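Local coordinates for stress-induced-phosphoprotein 1 (Caenorhabditis elegans, PDB 4GCN) that acts as a co-chaperone that binds Hsp70 and Hsp90, inhibits the Hsp90 ATPase, and supports gonad development, thermotolerance and longevity, at residues A[4-8]-A[36-40]; A[58-62]-A[92-96]; A[65-69]-A[85-89]; A[103-107]-A[121-126]. All coordinates share one frame; numbering follows the deposited sequence. Where two conformers were deposited one is given.

Contact 1: A[4-8]-A[36-40]; sequences MTDAA and ELDPS
Asp38 OD2 accepts a 2.7 Å hydrogen bond from a water whose other hydrogen goes to Thr5 O at 3.0 Å, so one solvent molecule ties the carboxylate to the backbone of the facing helix. The contact belongs to the first helical hairpin of the tetratricopeptide (TPR) fold, which holds the predicted first repeat, and lies at its open end, where helix 24-37 runs out beside the start of helix 3-20. Asp38 leaves helical geometry and makes an Asx turn: its OD1 accepts from Ser40 N at 3.1 Å, the donor standing well above the carboxylate plane. With CG anti to the backbone N (chi1 179°), the acid reaches across obliquely to Thr5, whose CG2 methyl lies 3.5 Å from Asp38 OD2, while Thr5 OG1 turns back to Asn2 N. With an alanine in place of Asp38, the water would probably lose its second anchor and the turn the acceptor that holds Ser40 N. Next to the carboxylate, Ala8 CB packs on both Asp38 CB and Leu37 CB, at 3.6 and 3.7 Å. Leu37 supplies the broadest apolar surface, its CD1 resting against Ala7. At the exposed margin the bent Met4 chain brings its CE methyl 3.7 Å from Leu37 O.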
loop_
_atom_site.group_PDB
_atom_site.type_symbol
_atom_site.label_atom_id
_atom_site.label_comp_id
_atom_site.label_asym_id
_atom_site.label_seq_id
_atom_site.Cartn_x
_atom_site.Cartn_y
_atom_site.Cartn_z
ATOM N N MET A 4 -0.066 -22.419 4.959
ATOM C CA MET A 4 0.653 -21.445 4.170
ATOM C C MET A 4 0.221 -20.013 4.557
ATOM O O MET A 4 1.035 -19.130 4.727
ATOM C CB MET A 4 0.378 -21.668 2.684
ATOM C CG MET A 4 0.804 -23.028 2.148
ATOM S SD MET A 4 2.566 -22.966 1.895
ATOM C CE MET A 4 2.598 -22.244 0.243
ATOM N N THR A 5 -1.079 -19.782 4.658
ATOM C CA THR A 5 -1.543 -18.419 4.939
ATOM C C THR A 5 -1.137 -17.960 6.365
ATOM O O THR A 5 -0.805 -16.775 6.560
ATOM C CB THR A 5 -3.055 -18.224 4.642
ATOM O OG1 THR A 5 -3.807 -19.056 5.472
ATOM C CG2 THR A 5 -3.406 -18.567 3.196
ATOM N N ASP A 6 -1.078 -18.867 7.320
ATOM C CA ASP A 6 -0.540 -18.532 8.626
ATOM C C ASP A 6 0.934 -18.268 8.579
ATOM O O ASP A 6 1.402 -17.346 9.243
ATOM C CB ASP A 6 -0.759 -19.651 9.627
ATOM C CG ASP A 6 -2.205 -19.796 10.029
ATOM O OD1 ASP A 6 -2.991 -18.870 9.779
ATOM O OD2 ASP A 6 -2.541 -20.826 10.579
ATOM N N ALA A 7 1.675 -19.124 7.846
ATOM C CA ALA A 7 3.109 -18.938 7.626
ATOM C C ALA A 7 3.393 -17.546 7.036
ATOM O O ALA A 7 4.312 -16.886 7.432
ATOM C CB ALA A 7 3.675 -20.027 6.695
ATOM N N ALA A 8 2.582 -17.118 6.091
ATOM C CA ALA A 8 2.766 -15.833 5.477
ATOM C C ALA A 8 2.625 -14.712 6.486
ATOM O O ALA A 8 3.405 -13.748 6.476
ATOM C CB ALA A 8 1.789 -15.643 4.319
ATOM N N GLU A 36 5.512 -14.678 -1.217
ATOM C CA GLU A 36 5.827 -16.015 -1.721
ATOM C C GLU A 36 4.900 -17.088 -1.149
ATOM O O GLU A 36 4.456 -17.938 -1.857
ATOM C CB GLU A 36 7.261 -16.350 -1.391
ATOM C CG GLU A 36 7.917 -17.341 -2.330
ATOM C CD GLU A 36 9.353 -17.653 -1.907
ATOM O OE1 GLU A 36 10.038 -16.743 -1.366
ATOM O OE2 GLU A 36 9.786 -18.819 -2.068
ATOM N N LEU A 37 4.628 -17.015 0.150
ATOM C CA LEU A 37 3.760 -17.972 0.847
ATOM C C LEU A 37 2.267 -17.786 0.549
ATOM O O LEU A 37 1.523 -18.760 0.517
ATOM C CB LEU A 37 3.986 -17.846 2.358
ATOM C CG LEU A 37 5.361 -18.363 2.832
ATOM C CD1 LEU A 37 5.776 -17.861 4.223
ATOM C CD2 LEU A 37 5.389 -19.889 2.796
ATOM N N ASP A 38 1.835 -16.530 0.402
ATOM C CA ASP A 38 0.426 -16.194 0.202
ATOM C C ASP A 38 0.352 -14.861 -0.549
ATOM O O ASP A 38 0.249 -13.782 0.043
ATOM C CB ASP A 38 -0.376 -16.151 1.502
ATOM C CG ASP A 38 -1.856 -15.773 1.290
ATOM O OD1 ASP A 38 -2.388 -15.876 0.163
ATOM O OD2 ASP A 38 -2.467 -15.358 2.294
ATOM N N PRO A 39 0.390 -14.951 -1.875
ATOM C CA PRO A 39 0.255 -13.778 -2.737
ATOM C C PRO A 39 -1.152 -13.170 -2.811
ATOM O O PRO A 39 -1.325 -12.136 -3.426
ATOM C CB PRO A 39 0.662 -14.325 -4.112
ATOM C CG PRO A 39 0.316 -15.758 -4.053
ATOM C CD PRO A 39 0.532 -16.189 -2.631
ATOM N N SER A 40 -2.138 -13.743 -2.139
ATOM C CA SER A 40 -3.510 -13.283 -2.168
ATOM C C SER A 40 -3.844 -12.311 -1.047
ATOM O O SER A 40 -4.983 -11.868 -0.939
ATOM C CB SER A 40 -4.446 -14.495 -2.054
ATOM O OG SER A 40 -4.534 -15.006 -0.717
HETATM O O HOH W 1 -1.847 -14.631 4.780
#

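Contact 2: A[58-62]-A[92-96]; sequences FAECV and AFQKQ
Phe58 and Ala92 bring their CA atoms to 5.1 Å, where the first turn of helix 58-74 passes the last turn of helix 79-95, joining the predicted second and third TPR repeats. The small Ala92 allows this closeness: its CB sits 3.7 Å from Val62 CG2 and 3.9 Å from Cys61 SG, while its carbonyl oxygen lies beside Phe58 CB. The Phe58 ring carries a lysine on one face, with Lys95 CB 3.5 Å from the ring centroid and only 5° off the normal, a CH-pi contact made by the aliphatic root of the chain; the rest runs on past the ring, taking NZ off the contact. Val62 meets the other aromatic. Its CG1 lies anti to the backbone N (chi1 168°) and reaches Phe93 CE2 at 3.7 Å, and CG2 stands over the Phe93 ring face, offset toward the rim. Past the helix end, Gln96 lays its CG 3.7 Å from Phe58 CB, and its extended chain brings NE2 alongside the last turn, where it gives a weak hydrogen bond to Ala92 O. Helices on both flanks complete the packing: Phe53 of helix 42-54 meets Phe58 edge to face, and the Phe93 ring meets that of Trp105 and touches Leu101 and Ala102 of helix 99-112.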
loop_
_atom_site.group_PDB
_atom_site.type_symbol
_atom_site.label_atom_id
_atom_site.label_comp_id
_atom_site.label_asym_id
_atom_site.label_seq_id
_atom_site.Cartn_x
_atom_site.Cartn_y
_atom_site.Cartn_z
ATOM N N PHE A 58 9.462 6.271 -4.589
ATOM C CA PHE A 58 8.042 6.567 -4.732
ATOM C C PHE A 58 7.415 5.823 -5.929
ATOM O O PHE A 58 6.296 5.372 -5.866
ATOM C CB PHE A 58 7.819 8.055 -4.802
ATOM C CG PHE A 58 8.292 8.781 -3.567
ATOM C CD1 PHE A 58 7.630 8.587 -2.404
ATOM C CD2 PHE A 58 9.367 9.635 -3.603
ATOM C CE1 PHE A 58 8.035 9.225 -1.251
ATOM C CE2 PHE A 58 9.804 10.280 -2.435
ATOM C CZ PHE A 58 9.116 10.047 -1.269
ATOM N N ALA A 59 8.206 5.598 -6.959
ATOM C CA ALA A 59 7.673 4.852 -8.146
ATOM C C ALA A 59 7.414 3.399 -7.773
ATOM O O ALA A 59 6.350 2.860 -8.036
ATOM C CB ALA A 59 8.633 4.921 -9.321
ATOM N N GLU A 60 8.322 2.815 -6.968
ATOM C CA GLU A 60 8.082 1.437 -6.477
ATOM C C GLU A 60 6.870 1.350 -5.516
ATOM O O GLU A 60 6.101 0.418 -5.598
ATOM C CB GLU A 60 9.329 0.894 -5.845
ATOM C CG GLU A 60 10.497 0.788 -6.801
ATOM C CD GLU A 60 11.373 2.038 -6.886
ATOM O OE1 GLU A 60 10.971 3.239 -6.660
ATOM O OE2 GLU A 60 12.553 1.802 -7.202
ATOM N N CYS A 61 6.704 2.351 -4.653
ATOM C CA CYS A 61 5.537 2.463 -3.781
ATOM C C CYS A 61 4.253 2.388 -4.608
ATOM O O CYS A 61 3.380 1.571 -4.329
ATOM C CB CYS A 61 5.596 3.725 -2.995
ATOM S SG CYS A 61 4.179 4.052 -1.963
ATOM N N VAL A 62 4.163 3.230 -5.629
ATOM C CA VAL A 62 3.019 3.249 -6.526
ATOM C C VAL A 62 2.777 1.878 -7.119
ATOM O O VAL A 62 1.637 1.441 -7.174
ATOM C CB VAL A 62 3.127 4.299 -7.682
ATOM C CG1 VAL A 62 2.031 4.093 -8.778
ATOM C CG2 VAL A 62 3.109 5.701 -7.143
ATOM N N ALA A 92 2.463 9.205 -2.918
ATOM C CA ALA A 92 3.688 8.887 -3.626
ATOM C C ALA A 92 3.830 9.708 -4.913
ATOM O O ALA A 92 4.928 10.108 -5.247
ATOM C CB ALA A 92 3.837 7.368 -3.921
ATOM N N PHE A 93 2.725 9.931 -5.631
ATOM C CA PHE A 93 2.687 10.818 -6.770
ATOM C C PHE A 93 2.913 12.280 -6.437
ATOM O O PHE A 93 3.724 12.952 -7.087
ATOM C CB PHE A 93 1.465 10.627 -7.609
ATOM C CG PHE A 93 1.619 9.577 -8.674
ATOM C CD1 PHE A 93 2.599 9.713 -9.680
ATOM C CD2 PHE A 93 0.809 8.470 -8.687
ATOM C CE1 PHE A 93 2.673 8.818 -10.712
ATOM C CE2 PHE A 93 0.922 7.507 -9.716
ATOM C CZ PHE A 93 1.853 7.683 -10.704
ATOM N N GLN A 94 2.344 12.756 -5.363
ATOM C CA GLN A 94 2.709 14.089 -4.896
ATOM C C GLN A 94 4.211 14.252 -4.641
ATOM O O GLN A 94 4.800 15.295 -4.931
ATOM C CB GLN A 94 2.019 14.471 -3.598
ATOM C CG GLN A 94 0.581 14.834 -3.672
ATOM C CD GLN A 94 0.077 15.265 -2.318
ATOM O OE1 GLN A 94 -0.195 14.407 -1.513
ATOM N NE2 GLN A 94 -0.030 16.606 -2.072
ATOM N N LYS A 95 4.812 13.240 -4.067
ATOM C CA LYS A 95 6.217 13.300 -3.767
ATOM C C LYS A 95 7.093 13.274 -5.030
ATOM O O LYS A 95 8.241 13.622 -4.975
ATOM C CB LYS A 95 6.605 12.166 -2.868
ATOM C CG LYS A 95 5.953 12.179 -1.517
ATOM C CD LYS A 95 6.679 13.177 -0.627
ATOM C CE LYS A 95 6.064 13.209 0.754
ATOM N NZ LYS A 95 7.043 13.813 1.730
ATOM N N GLN A 96 6.534 12.812 -6.135
ATOM C CA GLN A 96 7.142 12.872 -7.442
ATOM C C GLN A 96 6.791 14.151 -8.201
ATOM O O GLN A 96 7.077 14.227 -9.392
ATOM C CB GLN A 96 6.686 11.635 -8.262
ATOM C CG GLN A 96 7.206 10.340 -7.684
ATOM C CD GLN A 96 6.875 9.109 -8.511
ATOM O OE1 GLN A 96 7.579 8.784 -9.496
ATOM N NE2 GLN A 96 5.810 8.402 -8.102
#

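Contact 3: A[65-69]-A[85-89]; sequences CEKAV and AMSRA
Ala89 packs on Cys65, CB to CB at 3.7 Å, and turns the same methyl to the face of a flat group at the border of the contact, the indole of Trp105 from helix 99-112. The backbone of Met86 lies near the rim of that indole at CE3, and Glu66 CG near its rim at CZ2. Segments 65-69 and 85-89 run antiparallel (162° between their directions), their axes approaching to 8.9 Å. This is the packing of neighbouring repeats in a TPR array, here between the predicted second and third units.

Short side chains make up the middle. Ala68 CB abuts Ala85 CB at 3.7 Å, and the thiol of Cys65, placed beside its own backbone N (chi1 -70°), slips against the facing helix, where SG lies 3.5 Å from Ala89 N. The stem of Arg88 flanks the same sulfur, with Arg88 CG 3.8 Å from Cys65 SG. Toward the far end, Val69 and Met86 cross at about a right angle, Val69 CG2 meeting Met86 CG at 3.9 Å. The extended Met86 chain carries its CE methyl onward to the other branch of the same valine.

Nearly every touching residue is buried, and the facing surfaces are apolar apart from a thiol and main-chain atoms. Cohesion therefore comes mainly from close van der Waals contact, and the axis separation is consistent with small residues, alanine and cysteine, at the centre.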
loop_
_atom_site.group_PDB
_atom_site.type_symbol
_atom_site.label_atom_id
_atom_site.label_comp_id
_atom_site.label_asym_id
_atom_site.label_seq_id
_atom_site.Cartn_x
_atom_site.Cartn_y
_atom_site.Cartn_z
ATOM N N CYS A 65 1.142 -0.283 -4.667
ATOM C CA CYS A 65 -0.231 0.143 -4.459
ATOM C C CYS A 65 -1.106 -0.417 -5.554
ATOM O O CYS A 65 -2.225 -0.838 -5.316
ATOM C CB CYS A 65 -0.302 1.675 -4.469
ATOM S SG CYS A 65 0.475 2.434 -3.035
ATOM N N GLU A 66 -0.591 -0.409 -6.741
ATOM C CA GLU A 66 -1.329 -0.918 -7.896
ATOM C C GLU A 66 -1.582 -2.441 -7.739
ATOM O O GLU A 66 -2.690 -2.978 -8.032
ATOM C CB GLU A 66 -0.529 -0.651 -9.175
ATOM C CG GLU A 66 -0.464 0.824 -9.616
ATOM C CD GLU A 66 0.658 1.118 -10.676
ATOM O OE1 GLU A 66 1.451 0.236 -11.047
ATOM O OE2 GLU A 66 0.752 2.248 -11.170
ATOM N N LYS A 67 -0.539 -3.148 -7.341
ATOM C CA LYS A 67 -0.667 -4.561 -6.937
ATOM C C LYS A 67 -1.734 -4.771 -5.809
ATOM O O LYS A 67 -2.604 -5.598 -5.963
ATOM C CB LYS A 67 0.694 -5.177 -6.541
ATOM C CG LYS A 67 1.621 -5.541 -7.689
ATOM C CD LYS A 67 2.991 -5.957 -7.105
ATOM C CE LYS A 67 4.063 -6.256 -8.125
ATOM N NZ LYS A 67 3.524 -6.884 -9.366
ATOM N N ALA A 68 -1.720 -3.968 -4.746
ATOM C CA ALA A 68 -2.691 -4.096 -3.687
ATOM C C ALA A 68 -4.119 -3.982 -4.207
ATOM O O ALA A 68 -4.988 -4.734 -3.825
ATOM C CB ALA A 68 -2.412 -3.036 -2.587
ATOM N N VAL A 69 -4.354 -2.992 -5.051
ATOM C CA VAL A 69 -5.660 -2.753 -5.605
ATOM C C VAL A 69 -6.089 -3.959 -6.426
ATOM O O VAL A 69 -7.236 -4.439 -6.270
ATOM C CB VAL A 69 -5.708 -1.476 -6.492
ATOM C CG1 VAL A 69 -7.010 -1.378 -7.276
ATOM C CG2 VAL A 69 -5.471 -0.236 -5.691
ATOM N N ALA A 85 -4.610 1.874 -0.175
ATOM C CA ALA A 85 -3.602 1.711 -1.198
ATOM C C ALA A 85 -3.675 2.885 -2.145
ATOM O O ALA A 85 -2.638 3.404 -2.575
ATOM C CB ALA A 85 -3.753 0.394 -1.993
ATOM N N MET A 86 -4.899 3.258 -2.497
ATOM C CA MET A 86 -5.147 4.354 -3.433
ATOM C C MET A 86 -4.631 5.707 -2.916
ATOM O O MET A 86 -3.933 6.419 -3.633
ATOM C CB MET A 86 -6.630 4.407 -3.794
ATOM C CG MET A 86 -7.028 3.237 -4.679
ATOM S SD MET A 86 -8.822 3.214 -4.780
ATOM C CE MET A 86 -9.060 1.910 -6.030
ATOM N N SER A 87 -4.879 6.046 -1.657
ATOM C CA SER A 87 -4.395 7.284 -1.097
ATOM C C SER A 87 -2.879 7.269 -0.982
ATOM O O SER A 87 -2.231 8.307 -1.151
ATOM C CB SER A 87 -4.984 7.522 0.293
ATOM O OG SER A 87 -6.307 7.028 0.355
ATOM N N ARG A 88 -2.329 6.093 -0.644
ATOM C CA ARG A 88 -0.863 5.982 -0.532
ATOM C C ARG A 88 -0.228 6.270 -1.874
ATOM O O ARG A 88 0.774 6.998 -1.977
ATOM C CB ARG A 88 -0.408 4.606 -0.008
ATOM C CG ARG A 88 1.134 4.544 0.081
ATOM C CD ARG A 88 1.728 3.442 0.938
ATOM N NE ARG A 88 1.426 3.620 2.365
ATOM C CZ ARG A 88 0.760 2.723 3.084
ATOM N NH1 ARG A 88 0.260 1.615 2.512
ATOM N NH2 ARG A 88 0.575 2.948 4.381
ATOM N N ALA A 89 -0.783 5.674 -2.934
ATOM C CA ALA A 89 -0.358 5.982 -4.255
ATOM C C ALA A 89 -0.443 7.477 -4.590
ATOM O O ALA A 89 0.457 7.978 -5.278
ATOM C CB ALA A 89 -1.189 5.196 -5.313
#

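Contact 4: A[103-107]-A[121-126]; sequences VQWFH and KVKELE
Phe106 fills the inner half of the contact, packed against three residues of helix 116-126, with Asn91 and Gln94 of helix 79-95 also touching it. Its CB presses on Val122 CG2 at 3.6 Å; farther out, Phe106 CE2 meets Leu125 CD1 at 3.6 Å, the two side chains crossing at about a right angle. At the end of the ring, Lys121 CE lies 3.6 Å from Phe106 CZ, and the extended lysine carries its NZ past the ring to Gln94 OE1. With an alanine in place of Phe106, Leu125 and Val122 would probably lose much of the surface they pack on, opening a gap between the helices. Segments 103-107 and 121-126 are antiparallel (152°) with axes 10.7 Å apart, and helix 116-126 caps the TPR array after the predicted third repeat, as C-terminal helices commonly do in this family. The apolar packing is looser at Val103, whose CG2 comes no nearer than 4.3 Å to Leu125 CB. On the solvent side, the exposed His107 and Glu126 reach toward each other. His107 NE2 donates to Glu126 OE2 at 2.7 Å, nearly straight at 171°; the oxygen lies in the imidazole plane, but is itself approached from above the carboxylate plane. Val122 CG1 makes a CH-pi contact over one imidazole face, off centre.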
loop_
_atom_site.group_PDB
_atom_site.type_symbol
_atom_site.label_atom_id
_atom_site.label_comp_id
_atom_site.label_asym_id
_atom_site.label_seq_id
_atom_site.Cartn_x
_atom_site.Cartn_y
_atom_site.Cartn_z
ATOM N N VAL A 103 -3.873 13.460 -7.996
ATOM C CA VAL A 103 -5.312 13.732 -7.917
ATOM C C VAL A 103 -6.147 12.582 -8.569
ATOM O O VAL A 103 -7.209 12.210 -8.037
ATOM C CB VAL A 103 -5.582 15.113 -8.560
ATOM C CG1 VAL A 103 -7.043 15.351 -8.857
ATOM C CG2 VAL A 103 -4.991 16.201 -7.617
ATOM N N GLN A 104 -5.668 11.989 -9.630
ATOM C CA GLN A 104 -6.386 10.803 -10.199
ATOM C C GLN A 104 -6.544 9.729 -9.102
ATOM O O GLN A 104 -7.644 9.172 -8.956
ATOM C CB GLN A 104 -5.678 10.159 -11.394
ATOM C CG GLN A 104 -5.982 10.801 -12.751
ATOM C CD GLN A 104 -5.060 10.280 -13.851
ATOM O OE1 GLN A 104 -4.760 9.081 -13.899
ATOM N NE2 GLN A 104 -4.632 11.178 -14.761
ATOM N N TRP A 105 -5.474 9.491 -8.333
ATOM C CA TRP A 105 -5.464 8.418 -7.364
ATOM C C TRP A 105 -6.321 8.793 -6.131
ATOM O O TRP A 105 -7.038 7.974 -5.596
ATOM C CB TRP A 105 -4.032 8.057 -6.940
ATOM C CG TRP A 105 -3.410 7.057 -7.847
ATOM C CD1 TRP A 105 -2.583 7.268 -8.930
ATOM C CD2 TRP A 105 -3.580 5.632 -7.764
ATOM N NE1 TRP A 105 -2.272 6.075 -9.567
ATOM C CE2 TRP A 105 -2.844 5.050 -8.895
ATOM C CE3 TRP A 105 -4.310 4.806 -6.945
ATOM C CZ2 TRP A 105 -2.763 3.674 -9.084
ATOM C CZ3 TRP A 105 -4.173 3.421 -7.091
ATOM C CH2 TRP A 105 -3.450 2.865 -8.149
ATOM N N PHE A 106 -6.224 10.034 -5.691
ATOM C CA PHE A 106 -6.986 10.514 -4.551
ATOM C C PHE A 106 -8.500 10.423 -4.824
ATOM O O PHE A 106 -9.269 10.084 -3.964
ATOM C CB PHE A 106 -6.580 11.941 -4.272
ATOM C CG PHE A 106 -5.217 12.088 -3.593
ATOM C CD1 PHE A 106 -4.758 11.188 -2.663
ATOM C CD2 PHE A 106 -4.429 13.192 -3.852
ATOM C CE1 PHE A 106 -3.518 11.386 -1.975
ATOM C CE2 PHE A 106 -3.171 13.371 -3.195
ATOM C CZ PHE A 106 -2.741 12.466 -2.257
ATOM N N HIS A 107 -8.928 10.818 -6.005
ATOM C CA HIS A 107 -10.303 10.651 -6.399
ATOM C C HIS A 107 -10.777 9.209 -6.434
ATOM O O HIS A 107 -11.882 8.946 -5.924
ATOM C CB HIS A 107 -10.577 11.326 -7.715
ATOM C CG HIS A 107 -10.877 12.784 -7.566
ATOM N ND1 HIS A 107 -11.932 13.237 -6.827
ATOM C CD2 HIS A 107 -10.250 13.897 -8.087
ATOM C CE1 HIS A 107 -11.995 14.607 -6.931
ATOM N NE2 HIS A 107 -10.956 15.007 -7.666
ATOM N N LYS A 121 -8.419 17.833 1.556
ATOM C CA LYS A 121 -7.105 17.876 0.925
ATOM C C LYS A 121 -7.204 17.961 -0.609
ATOM O O LYS A 121 -6.500 18.726 -1.237
ATOM C CB LYS A 121 -6.264 16.659 1.335
ATOM C CG LYS A 121 -5.034 16.421 0.427
ATOM C CD LYS A 121 -3.946 15.584 1.080
ATOM C CE LYS A 121 -2.885 15.241 0.063
ATOM N NZ LYS A 121 -1.743 14.591 0.713
ATOM N N VAL A 122 -8.090 17.174 -1.196
ATOM C CA VAL A 122 -8.253 17.182 -2.660
ATOM C C VAL A 122 -8.859 18.487 -3.189
ATOM O O VAL A 122 -8.446 18.970 -4.248
ATOM C CB VAL A 122 -9.080 15.987 -3.116
ATOM C CG1 VAL A 122 -9.418 16.117 -4.582
ATOM C CG2 VAL A 122 -8.299 14.704 -2.833
ATOM N N LYS A 123 -9.848 19.022 -2.473
ATOM C CA LYS A 123 -10.388 20.322 -2.837
ATOM C C LYS A 123 -9.252 21.377 -2.834
ATOM O O LYS A 123 -9.138 22.127 -3.805
ATOM C CB LYS A 123 -11.578 20.682 -1.956
ATOM C CG LYS A 123 -12.922 20.135 -2.493
ATOM C CD LYS A 123 -13.960 19.879 -1.385
ATOM C CE LYS A 123 -15.088 18.924 -1.801
ATOM N NZ LYS A 123 -16.175 18.880 -0.775
ATOM N N GLU A 124 -8.392 21.377 -1.802
ATOM C CA GLU A 124 -7.265 22.294 -1.726
ATOM C C GLU A 124 -6.337 22.112 -2.889
ATOM O O GLU A 124 -5.861 23.085 -3.439
ATOM C CB GLU A 124 -6.458 22.126 -0.443
ATOM C CG GLU A 124 -7.196 22.557 0.815
ATOM C CD GLU A 124 -7.767 23.937 0.645
ATOM O OE1 GLU A 124 -6.983 24.872 0.365
ATOM O OE2 GLU A 124 -9.001 24.076 0.722
ATOM N N LEU A 125 -6.073 20.878 -3.268
ATOM C CA LEU A 125 -5.146 20.593 -4.384
ATOM C C LEU A 125 -5.715 20.993 -5.739
ATOM O O LEU A 125 -4.954 21.214 -6.687
ATOM C CB LEU A 125 -4.788 19.084 -4.468
ATOM C CG LEU A 125 -3.884 18.462 -3.380
ATOM C CD1 LEU A 125 -3.683 16.948 -3.534
ATOM C CD2 LEU A 125 -2.545 19.195 -3.410
ATOM N N GLU A 126 -7.039 21.000 -5.846
ATOM C CA GLU A 126 -7.687 21.387 -7.088
ATOM C C GLU A 126 -7.967 22.906 -7.184
ATOM O O GLU A 126 -8.385 23.368 -8.238
ATOM C CB GLU A 126 -8.994 20.621 -7.238
ATOM C CG GLU A 126 -8.799 19.138 -7.366
ATOM C CD GLU A 126 -10.103 18.404 -7.546
ATOM O OE1 GLU A 126 -11.114 18.741 -6.885
ATOM O OE2 GLU A 126 -10.129 17.475 -8.366
#

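How the contacts relate
The four contacts follow the superhelical array of this N-terminal TPR domain. Contact 1, between helices 3-20 and 24-37, closes before contacts 2 and 3 open, and contact 4 follows both. Contact 1 stands apart, its centre 20 Å from that of contact 3 and 35 Å from that of contact 4, across the chain's centre. Contacts 2 and 3 share helices 58-74 and 79-95, with centres 10 Å apart, and contact 3 falls within the sequence span that contact 2 brackets. Both touch contact 4, their centres each 15 Å from its own: Trp105 and Phe106 of helix 99-112 pack back onto helix 79-95. Contacts 2, 3 and 4 thus merge into continuous packing, consistent with a scaffold that holds its chaperone-binding surface in shape.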